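Local atomic coordinates of SAM-dependent O-methyltransferase (Thermotoga maritima, PDB entry 1O54), a protein that probably methylates N1 of adenosine 58 in tRNA, taking the methyl group from S-adenosyl-L-methionine. Residues G120-R132 with F149-L162. Sequence-based numbering, arbitrary orientation.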
ATOM      1  N   GLY A 120      23.177 -16.376  -5.260  1.00 25.80           N
ATOM      2  CA  GLY A 120      23.477 -17.523  -4.441  1.00 25.46           C
ATOM      3  C   GLY A 120      22.226 -18.322  -4.181  1.00 25.85           C
ATOM      4  O   GLY A 120      21.170 -18.031  -4.737  1.00 26.79           O
ATOM      5  N   VAL A 121      22.340 -19.328  -3.328  1.00 25.26           N
ATOM      6  CA  VAL A 121      21.264 -20.263  -3.113  1.00 25.91           C
ATOM      7  C   VAL A 121      20.705 -20.209  -1.699  1.00 25.79           C
ATOM      8  O   VAL A 121      19.503 -20.362  -1.491  1.00 25.50           O
ATOM      9  CB  VAL A 121      21.747 -21.680  -3.449  1.00 25.81           C
ATOM     10  CG1 VAL A 121      20.612 -22.658  -3.370  1.00 26.19           C
ATOM     11  CG2 VAL A 121      22.334 -21.683  -4.847  1.00 27.71           C
ATOM     12  N   GLY A 122      21.571 -20.064  -0.711  1.00 25.09           N
ATOM     13  CA  GLY A 122      21.081 -20.001   0.667  1.00 25.93           C
ATOM     14  C   GLY A 122      20.430 -21.293   1.091  1.00 25.64           C
ATOM     15  O   GLY A 122      20.959 -22.382   0.862  1.00 26.35           O
ATOM     16  N   SER A 123      19.241 -21.173   1.674  1.00 26.26           N
ATOM     17  CA  SER A 123      18.434 -22.315   2.091  1.00 26.86           C
ATOM     18  C   SER A 123      17.807 -23.089   0.924  1.00 25.87           C
ATOM     19  O   SER A 123      17.299 -24.182   1.095  1.00 26.92           O
ATOM     20  CB  SER A 123      17.293 -21.811   2.971  1.00 27.74           C
ATOM     21  OG  SER A 123      16.302 -21.196   2.139  1.00 30.41           O
ATOM     22  N   GLY A 124      17.840 -22.513  -0.276  1.00 26.20           N
ATOM     23  CA  GLY A 124      17.223 -23.137  -1.428  1.00 25.89           C
ATOM     24  C   GLY A 124      15.777 -22.776  -1.644  1.00 26.68           C
ATOM     25  O   GLY A 124      15.127 -23.377  -2.519  1.00 25.75           O
ATOM     26  N   ALA A 125      15.254 -21.787  -0.897  1.00 26.64           N
ATOM     27  CA  ALA A 125      13.819 -21.463  -1.002  1.00 26.25           C
ATOM     28  C   ALA A 125      13.449 -20.985  -2.414  1.00 26.45           C
ATOM     29  O   ALA A 125      12.523 -21.521  -3.062  1.00 27.48           O
ATOM     30  CB  ALA A 125      13.409 -20.433   0.045  1.00 26.06           C
ATOM     31  N   MET A 126      14.162 -19.997  -2.938  1.00 25.14           N
ATOM     32  CA  MET A 126      13.902 -19.522  -4.300  1.00 24.77           C
ATOM     33  C   MET A 126      14.264 -20.613  -5.322  1.00 23.17           C
ATOM     34  O   MET A 126      13.593 -20.790  -6.332  1.00 24.01           O
ATOM     35  CB  MET A 126      14.686 -18.270  -4.587  1.00 25.14           C
ATOM     36  CG  MET A 126      14.676 -17.808  -5.987  1.00 27.98           C
ATOM     37  SD  MET A 126      12.969 -17.212  -6.347  1.00 38.22           S
ATOM     38  CE  MET A 126      12.967 -16.939  -7.993  1.00 41.71           C
ATOM     39  N   CYS A 127      15.378 -21.283  -5.048  1.00 23.44           N
ATOM     40  CA  CYS A 127      15.836 -22.431  -5.860  1.00 23.54           C
ATOM     41  C   CYS A 127      14.716 -23.452  -6.083  1.00 23.14           C
ATOM     42  O   CYS A 127      14.448 -23.894  -7.218  1.00 22.48           O
ATOM     43  CB  CYS A 127      17.069 -23.077  -5.263  1.00 25.17           C
ATOM     44  SG  CYS A 127      17.851 -24.127  -6.511  1.00 27.54           S
ATOM     45  N   ALA A 128      14.008 -23.763  -5.007  1.00 22.29           N
ATOM     46  CA  ALA A 128      12.883 -24.685  -5.092  1.00 23.07           C
ATOM     47  C   ALA A 128      11.779 -24.219  -6.008  1.00 22.66           C
ATOM     48  O   ALA A 128      11.194 -25.027  -6.750  1.00 22.91           O
ATOM     49  CB  ALA A 128      12.336 -24.938  -3.678  1.00 23.12           C
ATOM     50  N   VAL A 129      11.446 -22.933  -5.940  1.00 22.25           N
ATOM     51  CA  VAL A 129      10.411 -22.382  -6.791  1.00 22.78           C
ATOM     52  C   VAL A 129      10.810 -22.522  -8.276  1.00 23.21           C
ATOM     53  O   VAL A 129      10.002 -22.913  -9.155  1.00 22.83           O
ATOM     54  CB  VAL A 129      10.137 -20.893  -6.437  1.00 23.38           C
ATOM     55  CG1 VAL A 129       9.212 -20.251  -7.428  1.00 25.91           C
ATOM     56  CG2 VAL A 129       9.567 -20.830  -5.027  1.00 25.24           C
ATOM     57  N   LEU A 130      12.064 -22.184  -8.568  1.00 22.57           N
ATOM     58  CA  LEU A 130      12.588 -22.290  -9.920  1.00 23.01           C
ATOM     59  C   LEU A 130      12.580 -23.758 -10.366  1.00 22.90           C
ATOM     60  O   LEU A 130      12.252 -24.043 -11.517  1.00 23.09           O
ATOM     61  CB  LEU A 130      14.020 -21.710  -9.962  1.00 22.84           C
ATOM     62  CG  LEU A 130      14.107 -20.191  -9.668  1.00 23.88           C
ATOM     63  CD1 LEU A 130      15.579 -19.758  -9.528  1.00 25.16           C
ATOM     64  CD2 LEU A 130      13.386 -19.350 -10.722  1.00 25.91           C
ATOM     65  N   ALA A 131      12.993 -24.654  -9.471  1.00 22.99           N
ATOM     66  CA  ALA A 131      13.033 -26.112  -9.779  1.00 23.13           C
ATOM     67  C   ALA A 131      11.636 -26.625 -10.151  1.00 22.95           C
ATOM     68  O   ALA A 131      11.489 -27.389 -11.096  1.00 22.73           O
ATOM     69  CB  ALA A 131      13.572 -26.896  -8.616  1.00 24.31           C
ATOM     70  N   ARG A 132      10.608 -26.229  -9.408  1.00 22.12           N
ATOM     71  CA  ARG A 132       9.248 -26.644  -9.756  1.00 22.76           C
ATOM     72  C   ARG A 132       8.901 -26.152 -11.149  1.00 22.82           C
ATOM     73  O   ARG A 132       8.318 -26.909 -11.962  1.00 23.33           O
ATOM     74  CB  ARG A 132       8.235 -26.124  -8.756  1.00 22.49           C
ATOM     75  CG  ARG A 132       8.211 -26.902  -7.492  1.00 25.93           C
ATOM     76  CD  ARG A 132       6.979 -26.599  -6.695  1.00 27.07           C
ATOM     77  NE  ARG A 132       6.796 -27.569  -5.640  1.00 25.35           N
ATOM     78  CZ  ARG A 132       5.829 -27.463  -4.729  1.00 25.55           C
ATOM     79  NH1 ARG A 132       4.996 -26.455  -4.774  1.00 27.33           N
ATOM     80  NH2 ARG A 132       5.705 -28.389  -3.809  1.00 28.61           N
ATOM     81  N   PHE A 149      25.825 -23.593   3.066  1.00 26.10           N
ATOM     82  CA  PHE A 149      24.538 -23.357   2.380  1.00 26.12           C
ATOM     83  C   PHE A 149      24.342 -24.311   1.199  1.00 25.56           C
ATOM     84  O   PHE A 149      23.223 -24.721   0.931  1.00 24.42           O
ATOM     85  CB  PHE A 149      24.397 -21.904   1.945  1.00 26.88           C
ATOM     86  CG  PHE A 149      24.209 -20.965   3.093  1.00 29.82           C
ATOM     87  CD1 PHE A 149      22.973 -20.838   3.713  1.00 34.04           C
ATOM     88  CD2 PHE A 149      25.284 -20.261   3.603  1.00 34.66           C
ATOM     89  CE1 PHE A 149      22.821 -19.984   4.822  1.00 34.07           C
ATOM     90  CE2 PHE A 149      25.130 -19.415   4.716  1.00 35.11           C
ATOM     91  CZ  PHE A 149      23.907 -19.279   5.302  1.00 34.21           C
ATOM     92  N   ALA A 150      25.412 -24.687   0.492  1.00 24.76           N
ATOM     93  CA  ALA A 150      25.267 -25.689  -0.562  1.00 24.60           C
ATOM     94  C   ALA A 150      24.664 -26.964   0.016  1.00 24.93           C
ATOM     95  O   ALA A 150      23.774 -27.568  -0.557  1.00 24.78           O
ATOM     96  CB  ALA A 150      26.577 -25.966  -1.247  1.00 25.24           C
ATOM     97  N   LYS A 151      25.126 -27.344   1.203  1.00 24.47           N
ATOM     98  CA  LYS A 151      24.668 -28.599   1.812  1.00 26.14           C
ATOM     99  C   LYS A 151      23.271 -28.436   2.400  1.00 25.20           C
ATOM    100  O   LYS A 151      22.452 -29.352   2.305  1.00 24.63           O
ATOM    101  CB  LYS A 151      25.714 -29.124   2.820  1.00 26.73           C
ATOM    102  CG  LYS A 151      27.027 -29.568   2.111  1.00 30.64           C
ATOM    103  CD  LYS A 151      27.957 -30.381   2.968  1.00 37.23           C
ATOM    104  CE  LYS A 151      29.208 -30.892   2.188  1.00 39.96           C
ATOM    105  NZ  LYS A 151      29.103 -32.307   1.703  1.00 42.08           N
ATOM    106  N   LEU A 152      22.970 -27.275   2.965  1.00 25.19           N
ATOM    107  CA  LEU A 152      21.582 -27.017   3.433  1.00 25.73           C
ATOM    108  C   LEU A 152      20.558 -27.074   2.299  1.00 25.25           C
ATOM    109  O   LEU A 152      19.520 -27.743   2.370  1.00 25.36           O
ATOM    110  CB  LEU A 152      21.501 -25.654   4.127  1.00 26.58           C
ATOM    111  CG  LEU A 152      20.122 -25.191   4.634  1.00 28.73           C
ATOM    112  CD1 LEU A 152      19.448 -26.233   5.529  1.00 31.19           C
ATOM    113  CD2 LEU A 152      20.248 -23.857   5.347  1.00 30.33           C
ATOM    114  N   ALA A 153      20.869 -26.384   1.219  1.00 25.29           N
ATOM    115  CA  ALA A 153      20.028 -26.432   0.045  1.00 24.46           C
ATOM    116  C   ALA A 153      19.887 -27.826  -0.534  1.00 24.24           C
ATOM    117  O   ALA A 153      18.801 -28.239  -0.933  1.00 23.72           O
ATOM    118  CB  ALA A 153      20.565 -25.469  -0.974  1.00 25.38           C
ATOM    119  N   GLU A 154      20.978 -28.584  -0.592  1.00 23.93           N
ATOM    120  CA  GLU A 154      20.911 -29.932  -1.085  1.00 24.81           C
ATOM    121  C   GLU A 154      19.926 -30.717  -0.200  1.00 25.54           C
ATOM    122  O   GLU A 154      19.065 -31.434  -0.712  1.00 25.63           O
ATOM    123  CB  GLU A 154      22.304 -30.571  -1.079  1.00 25.19           C
ATOM    124  CG  GLU A 154      22.316 -31.989  -1.550  1.00 27.19           C
ATOM    125  CD  GLU A 154      23.693 -32.625  -1.397  1.00 30.62           C
ATOM    126  OE1 GLU A 154      24.390 -32.389  -0.380  1.00 33.72           O
ATOM    127  OE2 GLU A 154      24.031 -33.385  -2.278  1.00 35.77           O
ATOM    128  N   SER A 155      20.058 -30.569   1.111  1.00 26.97           N
ATOM    129  CA  SER A 155      19.196 -31.308   2.063  1.00 27.54           C
ATOM    130  C   SER A 155      17.720 -30.916   1.888  1.00 27.28           C
ATOM    131  O   SER A 155      16.855 -31.778   1.714  1.00 27.27           O
ATOM    132  CB  SER A 155      19.609 -31.029   3.507  1.00 28.68           C
ATOM    133  OG  SER A 155      18.730 -31.728   4.405  1.00 31.65           O
ATOM    134  N   ASN A 156      17.463 -29.614   1.875  1.00 27.79           N
ATOM    135  CA  ASN A 156      16.090 -29.100   1.664  1.00 27.55           C
ATOM    136  C   ASN A 156      15.490 -29.543   0.346  1.00 27.46           C
ATOM    137  O   ASN A 156      14.383 -30.087   0.312  1.00 27.38           O
ATOM    138  CB  ASN A 156      16.073 -27.576   1.768  1.00 28.92           C
ATOM    139  CG  ASN A 156      16.221 -27.063   3.188  1.00 30.38           C
ATOM    140  OD1 ASN A 156      15.954 -27.785   4.163  1.00 31.57           O
ATOM    141  ND2 ASN A 156      16.662 -25.814   3.321  1.00 30.10           N
ATOM    142  N   LEU A 157      16.198 -29.299  -0.773  1.00 25.91           N
ATOM    143  CA  LEU A 157      15.710 -29.706  -2.080  1.00 25.92           C
ATOM    144  C   LEU A 157      15.444 -31.204  -2.166  1.00 26.44           C
ATOM    145  O   LEU A 157      14.534 -31.616  -2.842  1.00 26.30           O
ATOM    146  CB  LEU A 157      16.642 -29.249  -3.214  1.00 26.02           C
ATOM    147  CG  LEU A 157      16.667 -27.727  -3.370  1.00 25.57           C
ATOM    148  CD1 LEU A 157      17.942 -27.311  -4.110  1.00 27.19           C
ATOM    149  CD2 LEU A 157      15.465 -27.156  -4.108  1.00 26.84           C
ATOM    150  N   THR A 158      16.252 -32.013  -1.492  1.00 27.18           N
ATOM    151  CA  THR A 158      16.026 -33.465  -1.479  1.00 28.42           C
ATOM    152  C   THR A 158      14.695 -33.810  -0.755  1.00 29.87           C
ATOM    153  O   THR A 158      13.839 -34.540  -1.294  1.00 29.90           O
ATOM    154  CB  THR A 158      17.234 -34.162  -0.831  1.00 29.22           C
ATOM    155  OG1 THR A 158      18.407 -33.949  -1.646  1.00 27.44           O
ATOM    156  CG2 THR A 158      17.039 -35.657  -0.792  1.00 31.28           C
ATOM    157  N   LYS A 159      14.530 -33.240   0.431  1.00 31.28           N
ATOM    158  CA  LYS A 159      13.315 -33.392   1.238  1.00 33.03           C
ATOM    159  C   LYS A 159      12.086 -32.923   0.451  1.00 32.82           C
ATOM    160  O   LYS A 159      11.018 -33.501   0.591  1.00 33.35           O
ATOM    161  CB  LYS A 159      13.410 -32.587   2.542  1.00 33.33           C
ATOM    162  CG  LYS A 159      14.419 -33.060   3.574  1.00 38.18           C
ATOM    163  CD  LYS A 159      14.457 -32.087   4.773  1.00 42.57           C
ATOM    164  CE  LYS A 159      15.494 -32.494   5.841  1.00 45.36           C
ATOM    165  NZ  LYS A 159      15.672 -31.444   6.904  1.00 46.41           N
ATOM    166  N   TRP A 160      12.248 -31.892  -0.393  1.00 31.45           N
ATOM    167  CA  TRP A 160      11.127 -31.271  -1.082  1.00 31.18           C
ATOM    168  C   TRP A 160      10.869 -31.894  -2.451  1.00 31.47           C
ATOM    169  O   TRP A 160      10.003 -31.413  -3.188  1.00 32.65           O
ATOM    170  CB  TRP A 160      11.304 -29.744  -1.217  1.00 30.56           C
ATOM    171  CG  TRP A 160      11.472 -29.020   0.069  1.00 28.80           C
ATOM    172  CD1 TRP A 160      11.095 -29.447   1.330  1.00 28.77           C
ATOM    173  CD2 TRP A 160      12.091 -27.751   0.253  1.00 27.70           C
ATOM    174  NE1 TRP A 160      11.454 -28.519   2.274  1.00 28.59           N
ATOM    175  CE2 TRP A 160      12.072 -27.462   1.640  1.00 28.87           C
ATOM    176  CE3 TRP A 160      12.692 -26.819  -0.617  1.00 27.55           C
ATOM    177  CZ2 TRP A 160      12.608 -26.292   2.175  1.00 26.89           C
ATOM    178  CZ3 TRP A 160      13.231 -25.648  -0.076  1.00 25.38           C
ATOM    179  CH2 TRP A 160      13.177 -25.394   1.299  1.00 28.71           C
ATOM    180  N   GLY A 161      11.623 -32.949  -2.787  1.00 31.49           N
ATOM    181  CA  GLY A 161      11.405 -33.727  -4.012  1.00 31.64           C
ATOM    182  C   GLY A 161      11.860 -33.056  -5.292  1.00 30.85           C
ATOM    183  O   GLY A 161      11.365 -33.356  -6.390  1.00 31.86           O
ATOM    184  N   LEU A 162      12.822 -32.162  -5.153  1.00 29.37           N
ATOM    185  CA  LEU A 162      13.263 -31.322  -6.267  1.00 28.14           C
ATOM    186  C   LEU A 162      14.756 -31.422  -6.622  1.00 27.45           C
ATOM    187  O   LEU A 162      15.209 -30.854  -7.623  1.00 26.94           O
ATOM    188  CB  LEU A 162      12.910 -29.888  -5.928  1.00 28.24           C
ATOM    189  CG  LEU A 162      11.392 -29.628  -5.861  1.00 27.46           C
ATOM    190  CD1 LEU A 162      11.158 -28.294  -5.136  1.00 27.77           C
ATOM    191  CD2 LEU A 162      10.781 -29.642  -7.244  1.00 28.20           C
TER
HETATM  192  O   HOH W   1       7.917 -30.194  -4.867  1.00 26.46           O
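Ala153 fits its methyl into a dent in the glycine-rich loop 120-124: CB lies 3.7 Å from CG1 of Val121 and close to the carbonyl O of Gly122. Gly124, which has no side chain, lets the backbones come together, its CA 4.6 Å from that of Ala153. Almost one turn further along the helix, the Asn156 side-chain amide extends to the turn. Its ND2 donates to Ser123 O at 2.8 Å, almost straight at 176°, lying in the carbonyl plane on a lone pair, with the acceptor in the plane of the amide. Shortening this side chain to an alanine is likely to cost the buried Ser123 carbonyl its amide donor and to open a gap beside the turn.

The loop follows strand 115-119 and leads into helix 125-134, the strand-turn-helix of a Rossmann-like class I methyltransferase; its Gly120, Gly122 and Ala125 fit the GxGxxA pattern. Glu144, a predicted S-adenosyl-L-methionine ligand, accepts from the backbone N of Val121 and Gly122, and helix 147-159 lies against this probable cofactor-binding loop.

Further along the two helices, Ala128 is the small residue that lets bulkier ones close in. Leu157 lays CD2 against its CA at 3.7 Å, while CD1 turns to Cys127 SG. Trp160 brings the six-membered part of its indole to Ala128 CB, 3.6 Å from CE3, and Gly124 O meets the ring edge in its plane. Leu162 sets CD1 against Ala128 O and CB, and its other methyl, CD2, against Arg132 CG at 3.8 Å. Beyond it, water 1 links Arg132 NE to Trp160 O, while Arg132 NH1 forms a salt bridge with Asp109 of the second subunit.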